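Local coordinates for protein N-acetylglucosaminidase (Paenibacillus barengoltzii, PDB 6INX) that hydrolyses glycosidic bonds of N-acetylglucosamine residues in glycans, as a family 18 glycoside hydrolase, at residues 11-16 with 47-52; 195-200 with 249-254; 241-246 with 293-298. All blocks are in the same frame, centred on the assembly; numbering follows the deposited sequence.

Contact 1 (11-16 with 47-52); sequences VSDRHL and LQNLKL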
loop_
_atom_site.group_PDB
_atom_site.type_symbol
_atom_site.label_atom_id
_atom_site.label_comp_id
_atom_site.label_asym_id
_atom_site.label_seq_id
_atom_site.Cartn_x
_atom_site.Cartn_y
_atom_site.Cartn_z
ATOM N N VAL A 11 0.637 -19.343 21.052
ATOM C CA VAL A 11 1.137 -19.343 22.420
ATOM C C VAL A 11 2.649 -19.472 22.349
ATOM O O VAL A 11 3.163 -20.459 21.811
ATOM C CB VAL A 11 0.554 -20.507 23.235
ATOM C CG1 VAL A 11 1.016 -20.402 24.690
ATOM C CG2 VAL A 11 -0.967 -20.520 23.132
ATOM N N SER A 12 3.363 -18.485 22.884
ATOM C CA SER A 12 4.811 -18.624 22.979
ATOM C C SER A 12 5.165 -19.807 23.876
ATOM O O SER A 12 4.424 -20.158 24.797
ATOM C CB SER A 12 5.438 -17.344 23.526
ATOM O OG SER A 12 5.231 -17.239 24.918
ATOM N N ASP A 13 6.294 -20.456 23.576
ATOM C CA ASP A 13 6.740 -21.569 24.410
ATOM C C ASP A 13 6.823 -21.150 25.873
ATOM O O ASP A 13 6.479 -21.925 26.776
ATOM C CB ASP A 13 8.094 -22.081 23.903
ATOM C CG ASP A 13 8.810 -22.970 24.910
ATOM O OD1 ASP A 13 8.292 -24.057 25.238
ATOM O OD2 ASP A 13 9.902 -22.575 25.373
ATOM N N ARG A 14 7.239 -19.907 26.116
ATOM C CA ARG A 14 7.370 -19.397 27.476
ATOM C C ARG A 14 6.025 -19.333 28.196
ATOM O O ARG A 14 5.980 -19.413 29.431
ATOM C CB ARG A 14 8.030 -18.021 27.411
ATOM C CG ARG A 14 8.108 -17.248 28.711
ATOM C CD ARG A 14 8.824 -15.922 28.474
ATOM N NE ARG A 14 10.085 -16.113 27.761
ATOM C CZ ARG A 14 11.199 -16.578 28.320
ATOM N NH1 ARG A 14 11.218 -16.906 29.607
ATOM N NH2 ARG A 14 12.296 -16.723 27.588
ATOM N N HIS A 15 4.922 -19.216 27.456
ATOM C CA HIS A 15 3.598 -19.080 28.057
ATOM C C HIS A 15 2.837 -20.394 28.176
ATOM O O HIS A 15 1.741 -20.403 28.745
ATOM C CB HIS A 15 2.749 -18.063 27.284
ATOM C CG HIS A 15 3.285 -16.668 27.341
ATOM N ND1 HIS A 15 3.106 -15.759 26.321
ATOM C CD2 HIS A 15 4.002 -16.029 28.295
ATOM C CE1 HIS A 15 3.691 -14.618 26.645
ATOM N NE2 HIS A 15 4.242 -14.756 27.837
ATOM N N LEU A 16 3.374 -21.493 27.653
ATOM C CA LEU A 16 2.697 -22.786 27.762
ATOM C C LEU A 16 2.283 -23.150 29.184
ATOM O O LEU A 16 1.146 -23.614 29.364
ATOM C CB LEU A 16 3.538 -23.887 27.102
ATOM C CG LEU A 16 3.604 -23.858 25.571
ATOM C CD1 LEU A 16 4.714 -24.795 25.081
ATOM C CD2 LEU A 16 2.254 -24.214 24.950
ATOM N N LEU A 47 13.487 -24.341 22.702
ATOM C CA LEU A 47 12.174 -24.308 23.334
ATOM C C LEU A 47 12.197 -25.115 24.625
ATOM O O LEU A 47 12.813 -26.181 24.695
ATOM C CB LEU A 47 11.132 -24.885 22.378
ATOM C CG LEU A 47 11.065 -24.161 21.031
ATOM C CD1 LEU A 47 10.206 -24.926 20.040
ATOM C CD2 LEU A 47 10.543 -22.735 21.216
ATOM N N GLN A 48 11.509 -24.612 25.648
ATOM C CA GLN A 48 11.716 -25.116 27.001
ATOM C C GLN A 48 10.582 -25.962 27.562
ATOM O O GLN A 48 10.833 -26.797 28.434
ATOM C CB GLN A 48 12.007 -23.955 27.963
ATOM C CG GLN A 48 13.429 -23.421 27.851
ATOM C CD GLN A 48 14.445 -24.521 27.599
ATOM O OE1 GLN A 48 15.028 -24.613 26.517
ATOM N NE2 GLN A 48 14.659 -25.369 28.600
ATOM N N ASN A 49 9.347 -25.791 27.091
ATOM C CA ASN A 49 8.192 -26.382 27.758
ATOM C C ASN A 49 7.496 -27.456 26.927
ATOM O O ASN A 49 6.326 -27.767 27.181
ATOM C CB ASN A 49 7.205 -25.291 28.178
ATOM C CG ASN A 49 7.755 -24.404 29.268
ATOM O OD1 ASN A 49 8.215 -24.889 30.301
ATOM N ND2 ASN A 49 7.708 -23.098 29.052
ATOM N N LEU A 50 8.196 -28.054 25.960
ATOM C CA LEU A 50 7.554 -29.022 25.079
ATOM C C LEU A 50 7.172 -30.309 25.798
ATOM O O LEU A 50 6.314 -31.046 25.295
ATOM C CB LEU A 50 8.446 -29.317 23.871
ATOM C CG LEU A 50 8.798 -28.122 22.970
ATOM C CD1 LEU A 50 9.474 -28.609 21.698
ATOM C CD2 LEU A 50 7.566 -27.280 22.640
ATOM N N LYS A 51 7.773 -30.589 26.957
ATOM C CA LYS A 51 7.390 -31.761 27.737
ATOM C C LYS A 51 6.014 -31.622 28.369
ATOM O O LYS A 51 5.458 -32.627 28.829
ATOM C CB LYS A 51 8.428 -32.045 28.829
ATOM C CG LYS A 51 9.808 -32.413 28.310
ATOM C CD LYS A 51 9.739 -33.455 27.213
ATOM C CE LYS A 51 10.919 -34.415 27.295
ATOM N NZ LYS A 51 12.034 -33.864 28.114
ATOM N N LEU A 52 5.452 -30.413 28.391
ATOM C CA LEU A 52 4.120 -30.175 28.931
ATOM C C LEU A 52 3.006 -30.604 27.983
ATOM O O LEU A 52 1.853 -30.692 28.413
ATOM C CB LEU A 52 3.970 -28.687 29.275
ATOM C CG LEU A 52 2.755 -28.214 30.075
ATOM C CD1 LEU A 52 2.627 -28.978 31.387
ATOM C CD2 LEU A 52 2.819 -26.715 30.321
HETATM O O HOH W 1 8.103 -20.968 31.114
#
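The carbonyl oxygen of Asp13 is gripped by two donors that reach it from opposite faces of its plane. One is Asn49 ND2, 2.8 Å from Asp13 O and well above the carbonyl plane, with a nearly straight N-H (172°); the other is Leu16 N, closing the 3-10 turn 13-16. Because Asp13 O lies in the amide plane of Asn49, the side-chain N-H points directly at it. Water 1 accepts from the same ND2 and donates to Arg14 O, so the amide spans two successive carbonyls.

The side chain of Asp13 adds two more bonds to the same loop, its CG standing anti to the backbone N (chi1 164°). OD1 receives Asn49 N at 2.7 Å on its syn lone pair, and OD2 receives Gln48 N at 2.6 Å from above the carboxylate plane. A short acid suits this place: two oxygens on a single-carbon stem match two consecutive backbone N-H groups, which probably favour its ionised form.

Leucines border the polar pairs. Leu47 CD2 covers the stem at Asp13 CB (3.7 Å), the side chains of Leu16 and Asn49 slide past each other in opposite directions, Leu16 CD1 4.0 Å from Asn49 CB, and Leu52 CD2 lies 3.7 Å from Leu16 O. Asn49 thus takes part in both kinds of contact, through its amide and its CB.

On the 11-16 side, Glu325 OE2 is hydrogen-bonded to Ser12 N and His15 ND1. This is a loop-to-loop junction of the family 18 TIM barrel, where the turn leaving the carboxyl end of strand 6-12 meets the loop that leads into helix 53-59.

Contact 2 (195-200 with 249-254); sequences TGHHTN and RGLYQM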
loop_
_atom_site.group_PDB
_atom_site.type_symbol
_atom_site.label_atom_id
_atom_site.label_comp_id
_atom_site.label_asym_id
_atom_site.label_seq_id
_atom_site.Cartn_x
_atom_site.Cartn_y
_atom_site.Cartn_z
ATOM N N THR A 195 -1.597 6.966 9.867
ATOM C CA THR A 195 -2.328 6.175 10.839
ATOM C C THR A 195 -3.485 5.436 10.175
ATOM O O THR A 195 -3.997 5.821 9.112
ATOM C CB THR A 195 -2.880 7.043 11.972
ATOM O OG1 THR A 195 -3.882 7.939 11.463
ATOM C CG2 THR A 195 -1.780 7.859 12.632
ATOM N N GLY A 196 -3.885 4.347 10.814
ATOM C CA GLY A 196 -5.041 3.597 10.369
ATOM C C GLY A 196 -5.197 2.359 11.228
ATOM O O GLY A 196 -4.467 2.163 12.195
ATOM N N HIS A 197 -6.157 1.530 10.846
ATOM C CA HIS A 197 -6.476 0.346 11.633
ATOM C C HIS A 197 -5.553 -0.799 11.241
ATOM O O HIS A 197 -5.440 -1.128 10.059
ATOM C CB HIS A 197 -7.912 -0.062 11.327
ATOM C CG HIS A 197 -8.918 1.006 11.623
ATOM N ND1 HIS A 197 -9.055 1.568 12.873
ATOM C CD2 HIS A 197 -9.825 1.622 10.828
ATOM C CE1 HIS A 197 -10.011 2.482 12.840
ATOM N NE2 HIS A 197 -10.496 2.532 11.610
ATOM N N HIS A 198 -4.942 -1.453 12.231
ATOM C CA HIS A 198 -3.996 -2.517 11.906
ATOM C C HIS A 198 -4.655 -3.874 11.723
ATOM O O HIS A 198 -4.047 -4.770 11.129
ATOM C CB HIS A 198 -2.807 -2.522 12.890
ATOM C CG HIS A 198 -2.971 -3.414 14.087
ATOM N ND1 HIS A 198 -2.454 -4.689 14.140
ATOM C CD2 HIS A 198 -3.488 -3.169 15.316
ATOM C CE1 HIS A 198 -2.692 -5.214 15.329
ATOM N NE2 HIS A 198 -3.321 -4.312 16.061
ATOM N N THR A 199 -5.886 -4.035 12.199
ATOM C CA THR A 199 -6.537 -5.336 12.199
ATOM C C THR A 199 -8.030 -5.179 11.890
ATOM O O THR A 199 -8.887 -5.855 12.465
ATOM C CB THR A 199 -6.187 -6.102 13.481
ATOM O OG1 THR A 199 -6.632 -7.461 13.397
ATOM C CG2 THR A 199 -6.734 -5.418 14.741
ATOM N N ASN A 200 -8.335 -4.313 10.925
ATOM C CA ASN A 200 -9.712 -3.923 10.637
ATOM C C ASN A 200 -10.464 -4.955 9.804
ATOM O O ASN A 200 -9.965 -5.452 8.791
ATOM C CB ASN A 200 -9.745 -2.583 9.891
ATOM C CG ASN A 200 -8.856 -2.560 8.636
ATOM O OD1 ASN A 200 -7.690 -2.998 8.659
ATOM N ND2 ASN A 200 -9.397 -2.014 7.537
ATOM N N ARG A 249 -9.785 12.968 14.686
ATOM C CA ARG A 249 -9.578 12.043 15.806
ATOM C C ARG A 249 -8.327 11.192 15.615
ATOM O O ARG A 249 -8.258 10.061 16.101
ATOM C CB ARG A 249 -10.804 11.165 16.087
ATOM C CG ARG A 249 -12.082 11.945 16.371
ATOM C CD ARG A 249 -13.287 11.031 16.307
ATOM N NE ARG A 249 -14.501 11.789 16.024
ATOM C CZ ARG A 249 -14.921 12.086 14.800
ATOM N NH1 ARG A 249 -14.232 11.676 13.743
ATOM N NH2 ARG A 249 -16.034 12.787 14.631
ATOM N N GLY A 250 -7.333 11.742 14.923
ATOM C CA GLY A 250 -6.071 11.058 14.700
ATOM C C GLY A 250 -6.061 10.068 13.551
ATOM O O GLY A 250 -4.994 9.514 13.255
ATOM N N LEU A 251 -7.201 9.813 12.908
ATOM C CA LEU A 251 -7.336 8.757 11.914
ATOM C C LEU A 251 -6.954 9.281 10.534
ATOM O O LEU A 251 -7.428 10.340 10.107
ATOM C CB LEU A 251 -8.777 8.241 11.915
ATOM C CG LEU A 251 -9.103 7.058 11.008
ATOM C CD1 LEU A 251 -8.356 5.814 11.450
ATOM C CD2 LEU A 251 -10.596 6.782 11.014
ATOM N N TYR A 252 -6.061 8.558 9.860
ATOM C CA TYR A 252 -5.587 8.918 8.516
ATOM C C TYR A 252 -4.787 10.217 8.535
ATOM O O TYR A 252 -4.910 11.065 7.648
ATOM C CB TYR A 252 -6.699 8.906 7.451
ATOM C CG TYR A 252 -7.533 7.653 7.526
ATOM C CD1 TYR A 252 -6.937 6.426 7.785
ATOM C CD2 TYR A 252 -8.907 7.694 7.390
ATOM C CE1 TYR A 252 -7.680 5.277 7.879
ATOM C CE2 TYR A 252 -9.662 6.538 7.486
ATOM C CZ TYR A 252 -9.034 5.336 7.741
ATOM O OH TYR A 252 -9.762 4.170 7.858
ATOM N N GLN A 253 -3.961 10.368 9.568
ATOM C CA GLN A 253 -3.067 11.497 9.755
ATOM C C GLN A 253 -1.625 11.031 9.630
ATOM O O GLN A 253 -1.301 9.859 9.850
ATOM C CB GLN A 253 -3.261 12.112 11.143
ATOM C CG GLN A 253 -4.678 12.584 11.422
ATOM C CD GLN A 253 -5.161 13.579 10.398
ATOM O OE1 GLN A 253 -4.514 14.598 10.151
ATOM N NE2 GLN A 253 -6.295 13.278 9.772
ATOM N N MET A 254 -0.743 11.975 9.316
ATOM C CA MET A 254 0.656 11.647 9.091
ATOM C C MET A 254 1.449 11.847 10.377
ATOM O O MET A 254 1.393 12.914 10.998
ATOM C CB MET A 254 1.253 12.509 7.977
ATOM C CG MET A 254 2.631 12.009 7.511
ATOM S SD MET A 254 3.505 13.186 6.470
ATOM C CE MET A 254 2.858 12.742 4.869
HETATM O O HOH W 2 -7.738 1.959 8.399
#
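Family 18 enzymes often carry a small alpha+beta subdomain between the seventh and eighth strands of the TIM barrel, and here a loop of that insertion, 249-254, is tied to the long loop 195-200 that follows barrel strand 179-183. Thr195 is the hub. Its OG1 donates to a lone pair of Gly250 O, in the carbonyl plane, at 2.6 Å, and accepts Gln253 N at 3.1 Å along a straight N-H (170°). Tyr252 N adds a weak, strongly bent bond to OG1. A torsion near 66° sets OG1 between the backbone N and the carbonyl carbon of Thr195. The neighbouring backbone joins in, since Thr195 N donates to Gln253 O at 2.9 Å. Threonine suits this place because its hydroxyl can both give and take while its methyl CG2 packs beside Gln253 O (3.5 Å).

Gly250 turns the chain with a positive phi, a conformation that favours glycine. Gly196 is almost fully extended and lets its CA come within 4.0 Å of Tyr252 CE1. Leu251 CD1 sits over one face of the His197 imidazole, 4.2 Å from the ring centroid, a CH-pi contact in which the two side chains cross at about a right angle. His197 NE2 bonds Asp283 OD2, which helps to fix the ring. The Tyr252 ring meets Thr195 O at its edge, with CD1 3.3 Å from Thr195 O, and water 2 links Tyr252 OH with His197 N.

Thr195 also packs on Trp241 of strand 237-241 and Phe297 of strand 297-299, Leu251 reaches strand 279-283, and Tyr252 touches Glu117 of the second subunit.

Contact 3 (241-246 with 293-298); sequences WKDVPN and DGQTFI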
loop_
_atom_site.group_PDB
_atom_site.type_symbol
_atom_site.label_atom_id
_atom_site.label_comp_id
_atom_site.label_asym_id
_atom_site.label_seq_id
_atom_site.Cartn_x
_atom_site.Cartn_y
_atom_site.Cartn_z
ATOM N N TRP A 241 0.942 5.142 16.568
ATOM C CA TRP A 241 1.688 6.208 15.919
ATOM C C TRP A 241 1.777 7.407 16.857
ATOM O O TRP A 241 0.821 7.721 17.578
ATOM C CB TRP A 241 0.993 6.660 14.627
ATOM C CG TRP A 241 1.066 5.706 13.465
ATOM C CD1 TRP A 241 1.886 5.808 12.379
ATOM C CD2 TRP A 241 0.264 4.537 13.259
ATOM N NE1 TRP A 241 1.646 4.772 11.500
ATOM C CE2 TRP A 241 0.651 3.980 12.015
ATOM C CE3 TRP A 241 -0.740 3.904 14.003
ATOM C CZ2 TRP A 241 0.076 2.814 11.508
ATOM C CZ3 TRP A 241 -1.323 2.758 13.492
ATOM C CH2 TRP A 241 -0.909 2.219 12.256
ATOM N N LYS A 242 2.912 8.101 16.810
ATOM C CA LYS A 242 3.189 9.200 17.719
ATOM C C LYS A 242 3.196 10.542 16.997
ATOM O O LYS A 242 3.495 10.627 15.803
ATOM C CB LYS A 242 4.540 8.996 18.398
ATOM C CG LYS A 242 4.628 7.688 19.190
ATOM C CD LYS A 242 6.023 7.497 19.765
ATOM C CE LYS A 242 6.093 6.208 20.577
ATOM N NZ LYS A 242 7.456 5.957 21.133
ATOM N N ASP A 243 2.860 11.593 17.752
ATOM C CA ASP A 243 2.990 12.973 17.286
ATOM C C ASP A 243 2.170 13.225 16.023
ATOM O O ASP A 243 2.656 13.773 15.029
ATOM C CB ASP A 243 4.460 13.350 17.121
ATOM C CG ASP A 243 5.232 13.188 18.415
ATOM O OD1 ASP A 243 4.762 13.719 19.446
ATOM O OD2 ASP A 243 6.275 12.513 18.399
ATOM N N VAL A 244 0.904 12.830 16.077
ATOM C CA VAL A 244 0.032 12.991 14.917
ATOM C C VAL A 244 -0.864 14.208 15.107
ATOM O O VAL A 244 -1.262 14.521 16.240
ATOM C CB VAL A 244 -0.764 11.716 14.599
ATOM C CG1 VAL A 244 0.119 10.482 14.703
ATOM C CG2 VAL A 244 -1.924 11.581 15.499
ATOM N N PRO A 245 -1.164 14.940 14.037
ATOM C CA PRO A 245 -2.016 16.127 14.160
ATOM C C PRO A 245 -3.379 15.792 14.747
ATOM O O PRO A 245 -3.963 14.738 14.476
ATOM C CB PRO A 245 -2.149 16.607 12.708
ATOM C CG PRO A 245 -0.926 16.089 12.036
ATOM C CD PRO A 245 -0.607 14.781 12.685
ATOM N N ASN A 246 -3.912 16.735 15.527
ATOM C CA ASN A 246 -5.216 16.574 16.163
ATOM C C ASN A 246 -6.319 16.937 15.165
ATOM O O ASN A 246 -7.002 17.957 15.264
ATOM C CB ASN A 246 -5.284 17.419 17.429
ATOM C CG ASN A 246 -6.509 17.122 18.271
ATOM O OD1 ASN A 246 -7.276 16.203 17.995
ATOM N ND2 ASN A 246 -6.703 17.923 19.313
ATOM N N ASP A 293 -5.658 10.692 22.002
ATOM C CA ASP A 293 -5.614 11.686 23.071
ATOM C C ASP A 293 -5.292 13.077 22.552
ATOM O O ASP A 293 -5.005 13.976 23.353
ATOM C CB ASP A 293 -4.590 11.289 24.136
ATOM C CG ASP A 293 -3.149 11.489 23.674
ATOM O OD1 ASP A 293 -2.894 11.522 22.449
ATOM O OD2 ASP A 293 -2.251 11.608 24.531
ATOM N N GLY A 294 -5.292 13.262 21.236
ATOM C CA GLY A 294 -4.891 14.511 20.623
ATOM C C GLY A 294 -3.527 14.472 19.973
ATOM O O GLY A 294 -3.193 15.404 19.230
ATOM N N GLN A 295 -2.737 13.414 20.208
ATOM C CA GLN A 295 -1.352 13.354 19.760
ATOM C C GLN A 295 -0.916 11.923 19.440
ATOM O O GLN A 295 -0.148 11.702 18.500
ATOM C CB GLN A 295 -0.473 13.938 20.871
ATOM C CG GLN A 295 0.977 14.157 20.530
ATOM C CD GLN A 295 1.803 14.504 21.761
ATOM O OE1 GLN A 295 1.440 14.157 22.894
ATOM N NE2 GLN A 295 2.923 15.183 21.546
ATOM N N THR A 296 -1.399 10.946 20.206
ATOM C CA THR A 296 -0.996 9.549 20.066
ATOM C C THR A 296 -2.203 8.733 19.624
ATOM O O THR A 296 -3.250 8.761 20.283
ATOM C CB THR A 296 -0.453 9.020 21.401
ATOM O OG1 THR A 296 0.676 9.806 21.809
ATOM C CG2 THR A 296 -0.023 7.559 21.282
ATOM N N PHE A 297 -2.057 8.007 18.512
ATOM C CA PHE A 297 -3.132 7.220 17.922
ATOM C C PHE A 297 -2.831 5.739 18.114
ATOM O O PHE A 297 -1.726 5.287 17.792
ATOM C CB PHE A 297 -3.227 7.530 16.422
ATOM C CG PHE A 297 -4.248 6.711 15.695
ATOM C CD1 PHE A 297 -3.931 5.454 15.185
ATOM C CD2 PHE A 297 -5.524 7.197 15.505
ATOM C CE1 PHE A 297 -4.884 4.703 14.516
ATOM C CE2 PHE A 297 -6.464 6.450 14.846
ATOM C CZ PHE A 297 -6.151 5.208 14.352
ATOM N N ILE A 298 -3.830 4.981 18.579
ATOM C CA ILE A 298 -3.674 3.565 18.912
ATOM C C ILE A 298 -4.781 2.763 18.240
ATOM O O ILE A 298 -5.963 3.056 18.433
ATOM C CB ILE A 298 -3.715 3.346 20.436
ATOM C CG1 ILE A 298 -2.514 4.036 21.090
ATOM C CG2 ILE A 298 -3.749 1.858 20.765
ATOM C CD1 ILE A 298 -2.534 4.071 22.629
HETATM O O HOH W 3 -1.101 16.814 17.811
#
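Trp241 and Phe297 exchange two backbone hydrogen bonds as an antiparallel hydrogen-bonded pair, Trp241 N to Phe297 O at 2.9 Å and Phe297 N to Trp241 O at 3.0 Å. Past Lys242 and Thr296 the strand pairing gives way to a bond in which Val244 N meets Gln295 O on a lone pair at 2.9 Å, with a straight N-H (178°).

The pair joins strand 237-241 to 297-299, the central strand of the five-stranded antiparallel sheet in the alpha+beta insertion of the barrel. At the turn into strand 297-299, Asp293 OD1 accepts Gln295 N, closing an Asx turn, and Thr296 N, which extends it to an Asx motif. Gly294, directly after Asp293, has a positive phi at which a side chain would press on the preceding carbonyl.

Apolar contacts lie on the sheet face that carries both aromatics. Trp241 and Phe297 run side by side, pointing the same way; CE3 of the indole meets Phe297 CD1 at 3.7 Å, near the plane of the phenyl ring, and the ring planes are 64° apart. Trp241 NE1 bonds Gln192 O.

Polar side chains meet at the outer end. Asp243 and Gln295 lie side by side, with Asp243 OD1 3.2 Å from Gln295 NE2 and the two planes 65° apart. Water 3 donates to Val244 O and to Gly294 O, while Asn246 CB rests 3.4 Å from Gly294 O.

How the contacts relate
Contacts 2 and 3 belong to one region, their centres 10 Å apart and their segments alternating along the chain; contact 1 lies in the barrel, its centre about 35 Å from that of contact 2 and on the opposite side of the chain's centre. Contact 2 is the buried one, and Trp241 and Phe297 of contact 3 pack against Gly196 O, while Gly250 O also meets the phenyl ring. Contacts 1 and 3 are only partly buried. Their chemistry follows place: a carboxylate and an amide reach main-chain groups in contact 1, a hydroxyl does so in contact 2, and strand pairing dominates contact 3.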